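Putative alkaline phosphatase from Pseudomonas fluorescens binds phosphate with high affinity in the periplasm and probably delivers it to an ABC transporter for import. Local coordinates of one contact, PDB 4F1V (chain A, 0.88 Å), residues 95-100 and 203-208, beside the matching contact of the related phosphate-binding protein from Homo sapiens, PDB 2V3Q (chain B, 1.89 Å), residues 93-98 and 206-211. One frame, after least-squares fit of the local backbone (RMSD 0.22 Å); residues are numbered along the deposited sequences.

Structure 1 (4F1V); sequences VAIPFN and GRITYM.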
loop_
_atom_site.group_PDB
_atom_site.type_symbol
_atom_site.label_atom_id
_atom_site.label_comp_id
_atom_site.label_asym_id
_atom_site.label_seq_id
_atom_site.Cartn_x
_atom_site.Cartn_y
_atom_site.Cartn_z
ATOM N N VAL A 95 2.277 8.439 1.033
ATOM C CA VAL A 95 3.603 7.934 0.819
ATOM C C VAL A 95 4.578 9.060 1.232
ATOM O O VAL A 95 4.541 10.154 0.628
ATOM C CB VAL A 95 3.856 7.509 -0.643
ATOM C CG1 VAL A 95 5.318 7.042 -0.803
ATOM C CG2 VAL A 95 2.866 6.451 -1.075
ATOM N N ALA A 96 5.352 8.806 2.271
ATOM C CA ALA A 96 6.275 9.798 2.853
ATOM C C ALA A 96 7.667 9.748 2.141
ATOM O O ALA A 96 8.012 8.726 1.556
ATOM C CB ALA A 96 6.423 9.495 4.352
ATOM N N ILE A 97 8.395 10.843 2.313
ATOM C CA ILE A 97 9.719 11.013 1.729
ATOM C C ILE A 97 10.715 11.325 2.872
ATOM O O ILE A 97 11.145 12.471 3.059
ATOM C CB ILE A 97 9.728 12.130 0.651
ATOM C CG1 ILE A 97 8.642 11.906 -0.421
ATOM C CG2 ILE A 97 11.115 12.200 -0.026
ATOM C CD1 ILE A 97 8.711 10.648 -1.222
ATOM N N PRO A 98 11.071 10.292 3.672
ATOM C CA PRO A 98 12.058 10.495 4.729
ATOM C C PRO A 98 13.472 10.591 4.105
ATOM O O PRO A 98 13.756 10.011 3.078
ATOM C CB PRO A 98 11.892 9.271 5.625
ATOM C CG PRO A 98 11.489 8.185 4.621
ATOM C CD PRO A 98 10.593 8.901 3.638
ATOM N N PHE A 99 14.344 11.303 4.849
ATOM C CA PHE A 99 15.704 11.476 4.410
ATOM C C PHE A 99 16.640 11.619 5.616
ATOM O O PHE A 99 16.180 11.977 6.707
ATOM C CB PHE A 99 15.856 12.678 3.452
ATOM C CG PHE A 99 15.495 14.007 4.087
ATOM C CD1 PHE A 99 16.440 14.774 4.756
ATOM C CD2 PHE A 99 14.170 14.503 4.072
ATOM C CE1 PHE A 99 16.115 15.955 5.384
ATOM C CE2 PHE A 99 13.842 15.664 4.706
ATOM C CZ PHE A 99 14.805 16.414 5.372
ATOM N N ASN A 100 17.918 11.367 5.389
ATOM C CA ASN A 100 18.958 11.484 6.383
ATOM C C ASN A 100 19.975 12.536 5.947
ATOM O O ASN A 100 20.932 12.237 5.231
ATOM C CB ASN A 100 19.644 10.098 6.562
ATOM C CG ASN A 100 20.794 10.171 7.506
ATOM O OD1 ASN A 100 20.815 11.009 8.406
ATOM N ND2 ASN A 100 21.795 9.332 7.299
ATOM N N GLY A 203 23.169 11.770 3.617
ATOM C CA GLY A 203 22.584 12.352 2.452
ATOM C C GLY A 203 21.605 11.458 1.663
ATOM O O GLY A 203 21.395 11.704 0.473
ATOM N N ARG A 204 21.017 10.475 2.333
ATOM C CA ARG A 204 20.122 9.498 1.698
ATOM C C ARG A 204 18.697 9.937 1.753
ATOM O O ARG A 204 18.267 10.641 2.688
ATOM C CB ARG A 204 20.350 8.096 2.331
ATOM C CG ARG A 204 21.712 7.535 1.978
ATOM C CD ARG A 204 21.955 6.163 2.549
ATOM N NE ARG A 204 23.299 5.717 2.110
ATOM C CZ ARG A 204 23.690 4.450 2.135
ATOM N NH1 ARG A 204 22.994 3.492 2.677
ATOM N NH2 ARG A 204 24.851 4.179 1.608
ATOM N N ILE A 205 17.899 9.504 0.784
ATOM C CA ILE A 205 16.483 9.858 0.681
ATOM C C ILE A 205 15.728 8.633 0.107
ATOM O O ILE A 205 16.290 7.868 -0.664
ATOM C CB ILE A 205 16.282 11.123 -0.242
ATOM C CG1 ILE A 205 14.847 11.641 -0.175
ATOM C CG2 ILE A 205 16.762 10.877 -1.662
ATOM C CD1 ILE A 205 14.776 13.097 -0.637
ATOM N N THR A 206 14.460 8.490 0.458
ATOM C CA THR A 206 13.650 7.364 -0.060
ATOM C C THR A 206 12.161 7.750 -0.032
ATOM O O THR A 206 11.803 8.868 0.330
ATOM C CB THR A 206 13.943 6.080 0.755
ATOM O OG1 THR A 206 13.427 4.937 0.068
ATOM C CG2 THR A 206 13.346 6.118 2.123
ATOM N N TYR A 207 11.351 6.751 -0.424
ATOM C CA TYR A 207 9.900 6.790 -0.347
ATOM C C TYR A 207 9.465 5.684 0.611
ATOM O O TYR A 207 10.112 4.633 0.701
ATOM C CB TYR A 207 9.263 6.605 -1.758
ATOM C CG TYR A 207 9.692 5.323 -2.436
ATOM C CD1 TYR A 207 8.935 4.165 -2.320
ATOM C CD2 TYR A 207 10.899 5.258 -3.127
ATOM C CE1 TYR A 207 9.352 2.962 -2.895
ATOM C CE2 TYR A 207 11.302 4.058 -3.713
ATOM C CZ TYR A 207 10.550 2.923 -3.612
ATOM O OH TYR A 207 10.998 1.740 -4.151
ATOM N N MET A 208 8.365 5.914 1.368
ATOM C CA MET A 208 8.154 5.038 2.540
ATOM C C MET A 208 6.737 5.103 3.088
ATOM O O MET A 208 6.089 6.167 3.122
ATOM C CB MET A 208 9.126 5.505 3.653
ATOM C CG MET A 208 9.193 4.674 4.912
ATOM S SD MET A 208 9.530 2.907 4.666
ATOM C CE MET A 208 11.062 3.010 3.781
#

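Structure 2 (2V3Q); sequences VAIPFR and GRITYI.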
loop_
_atom_site.group_PDB
_atom_site.type_symbol
_atom_site.label_atom_id
_atom_site.label_comp_id
_atom_site.label_asym_id
_atom_site.label_seq_id
_atom_site.Cartn_x
_atom_site.Cartn_y
_atom_site.Cartn_z
ATOM N N VAL B 93 2.364 8.663 0.844
ATOM C CA VAL B 93 3.682 8.011 0.645
ATOM C C VAL B 93 4.687 9.075 1.151
ATOM O O VAL B 93 4.754 10.206 0.582
ATOM C CB VAL B 93 4.028 7.719 -0.824
ATOM C CG1 VAL B 93 5.569 7.186 -0.927
ATOM C CG2 VAL B 93 2.977 6.659 -1.381
ATOM N N ALA B 94 5.395 8.725 2.233
ATOM C CA ALA B 94 6.305 9.681 2.908
ATOM C C ALA B 94 7.684 9.710 2.278
ATOM O O ALA B 94 8.104 8.684 1.698
ATOM C CB ALA B 94 6.394 9.369 4.416
ATOM N N ILE B 95 8.384 10.841 2.432
ATOM C CA ILE B 95 9.736 10.996 1.838
ATOM C C ILE B 95 10.755 11.386 2.926
ATOM O O ILE B 95 11.090 12.589 3.104
ATOM C CB ILE B 95 9.742 12.119 0.710
ATOM C CG1 ILE B 95 8.613 11.924 -0.354
ATOM C CG2 ILE B 95 11.222 12.208 0.041
ATOM C CD1 ILE B 95 8.693 10.603 -1.093
ATOM N N PRO B 96 11.193 10.405 3.743
ATOM C CA PRO B 96 12.131 10.745 4.803
ATOM C C PRO B 96 13.535 10.772 4.243
ATOM O O PRO B 96 13.800 10.210 3.141
ATOM C CB PRO B 96 11.972 9.576 5.795
ATOM C CG PRO B 96 11.723 8.367 4.879
ATOM C CD PRO B 96 10.728 8.987 3.824
ATOM N N PHE B 97 14.444 11.405 4.956
ATOM C CA PHE B 97 15.806 11.536 4.467
ATOM C C PHE B 97 16.746 11.709 5.647
ATOM O O PHE B 97 16.290 12.065 6.775
ATOM C CB PHE B 97 15.903 12.780 3.503
ATOM C CG PHE B 97 15.502 14.066 4.187
ATOM C CD1 PHE B 97 16.452 14.788 4.868
ATOM C CD2 PHE B 97 14.146 14.502 4.187
ATOM C CE1 PHE B 97 16.119 15.963 5.576
ATOM C CE2 PHE B 97 13.766 15.683 4.821
ATOM C CZ PHE B 97 14.736 16.423 5.550
ATOM N N ARG B 98 18.054 11.445 5.417
ATOM C CA ARG B 98 19.047 11.625 6.502
ATOM C C ARG B 98 20.034 12.687 6.025
ATOM O O ARG B 98 20.952 12.402 5.236
ATOM C CB ARG B 98 19.784 10.324 6.734
ATOM C CG ARG B 98 20.821 10.449 7.889
ATOM C CD ARG B 98 21.413 9.053 8.224
ATOM N NE ARG B 98 22.610 9.305 9.077
ATOM C CZ ARG B 98 23.879 9.164 8.657
ATOM N NH1 ARG B 98 24.178 8.728 7.447
ATOM N NH2 ARG B 98 24.882 9.433 9.469
ATOM N N GLY B 206 23.001 11.819 3.415
ATOM C CA GLY B 206 22.535 12.238 2.072
ATOM C C GLY B 206 21.400 11.373 1.545
ATOM O O GLY B 206 20.798 11.720 0.548
ATOM N N ARG B 207 21.078 10.260 2.225
ATOM C CA ARG B 207 20.087 9.288 1.690
ATOM C C ARG B 207 18.643 9.818 1.793
ATOM O O ARG B 207 18.297 10.593 2.703
ATOM C CB ARG B 207 20.169 7.982 2.504
ATOM C CG ARG B 207 21.308 7.116 1.914
ATOM C CD ARG B 207 21.511 5.758 2.705
ATOM N NE ARG B 207 22.666 5.074 2.086
ATOM C CZ ARG B 207 22.979 3.795 2.331
ATOM N NH1 ARG B 207 22.308 3.042 3.233
ATOM N NH2 ARG B 207 24.016 3.273 1.696
ATOM N N ILE B 208 17.821 9.408 0.840
ATOM C CA ILE B 208 16.427 9.852 0.800
ATOM C C ILE B 208 15.669 8.640 0.247
ATOM O O ILE B 208 16.252 7.850 -0.528
ATOM C CB ILE B 208 16.257 11.090 -0.129
ATOM C CG1 ILE B 208 14.807 11.617 -0.077
ATOM C CG2 ILE B 208 16.667 10.807 -1.656
ATOM C CD1 ILE B 208 14.665 13.207 -0.570
ATOM N N THR B 209 14.417 8.499 0.628
ATOM C CA THR B 209 13.637 7.364 0.086
ATOM C C THR B 209 12.151 7.704 0.020
ATOM O O THR B 209 11.726 8.864 0.303
ATOM C CB THR B 209 13.899 6.067 0.860
ATOM O OG1 THR B 209 13.358 4.941 0.144
ATOM C CG2 THR B 209 13.219 6.159 2.306
ATOM N N TYR B 210 11.340 6.692 -0.339
ATOM C CA TYR B 210 9.859 6.796 -0.353
ATOM C C TYR B 210 9.398 5.602 0.457
ATOM O O TYR B 210 9.981 4.507 0.338
ATOM C CB TYR B 210 9.326 6.745 -1.829
ATOM C CG TYR B 210 9.687 5.477 -2.580
ATOM C CD1 TYR B 210 8.790 4.364 -2.601
ATOM C CD2 TYR B 210 10.939 5.355 -3.245
ATOM C CE1 TYR B 210 9.119 3.197 -3.289
ATOM C CE2 TYR B 210 11.249 4.160 -3.953
ATOM C CZ TYR B 210 10.362 3.092 -3.887
ATOM O OH TYR B 210 10.733 1.942 -4.491
ATOM N N ILE B 211 8.399 5.778 1.317
ATOM C CA ILE B 211 8.051 4.706 2.263
ATOM C C ILE B 211 6.682 4.927 2.900
ATOM O O ILE B 211 6.172 6.087 3.001
ATOM C CB ILE B 211 9.108 4.664 3.421
ATOM C CG1 ILE B 211 9.125 3.254 4.054
ATOM C CG2 ILE B 211 8.963 5.859 4.391
ATOM C CD1 ILE B 211 10.388 2.981 4.871
HETATM O O HOH W 1 22.632 8.848 4.446
#

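Structure 1 (4F1V)
Ala96 and Met208 face each other as an antiparallel hydrogen-bonded pair, Ala96 N giving its hydrogen to Met208 O at 2.9 Å; further along, Thr206 N reaches Pro98 O and Asn100 N reaches Arg204 O. Residues 99-100, a short, weakly bonded strand, lie at the edge of a sheet of this periplasmic-binding-protein fold, next to 204-205, which runs beside strand 138-142. The side chain of Tyr207, its OH hydrogen-bonded to Thr149 OG1, is about 7 Å from the bound hydrogenphosphate ion. Met208 crosses Pro98 at about a right angle, its CB 3.7 Å from Pro98 CD; the chain, bent at chi2 and chi3 (54° and 57°), then leads away, and Met208 touches Val194 and Met195 of helix 190-198. Asn100 holds CB 4.1 Å from Arg204 O, while its ND2 is bonded to Leu198 O, outside the two segments.

Structure 2 (2V3Q)
Ala94 and Ile211 face each other as an antiparallel hydrogen-bonded pair, Ala94 N giving its hydrogen to Ile211 O at 2.9 Å; further along, Thr209 N reaches Pro96 O and Arg98 N reaches Arg207 O. Tyr210 OH is hydrogen-bonded to Thr147 OG1. Ile211 crosses Pro96 at about a right angle, its CG2 3.6 Å from Pro96 CD; with CG1 anti to the backbone N (chi1 -156°), CG2 stands between N and the carbonyl carbon and meets the proline ring, and Ile211 touches Val194 and Met195 of helix 190-199. Arg98 holds CB 4.3 Å from Arg207 O and runs on extended to a guanidinium whose NH1 is bonded to Val203 O, outside the two segments. Water 1 accepts from Arg207 N at 3.1 Å and, weakly, from Arg98 NH1 at 3.4 Å.

Comparison
The CA atoms that can be compared coincide within the error, and the bonds from Ala96(A) N to Met208(A) O and from Ala94(B) N to Ile211(B) O are both 2.9 Å. The touching side chains of Val95(A), Ile97(A), Phe99(A), Ile205(A), Thr206(A) and Tyr207(A) and their counterparts keep their place within the error. At Asn100(A)/Arg98(B) the side chains set out together: the CB atoms coincide within the error, the two CG atoms are 0.5 Å apart, and ND2 of Asn100(A) and CD of Arg98(B) are 1.0 Å apart. Beyond this, NE, CZ, NH1 and NH2 of Arg98(B) have no counterpart in the asparagine. A short neutral amide thus gives way to a longer group that probably carries a positive charge; a water modelled in structure 2 takes a weak bond from Arg98(B) NH1. The contact of CB with Arg204(A) O, or Arg207(B) O, is kept. At Met208(A)/Ile211(B) an unbranched thioether chain becomes a branched aliphatic one. Both residues are buried and touch Pro98(A) or Pro96(B). The CB atoms stand 0.9 Å apart after superposition, and CG of Met208(A) and CG2 of Ile211(B) 1.3 Å apart; CD1 of Ile211(B) and SD of Met208(A) are 0.9 Å apart, a methyl carbon taking roughly the place of the sulfur.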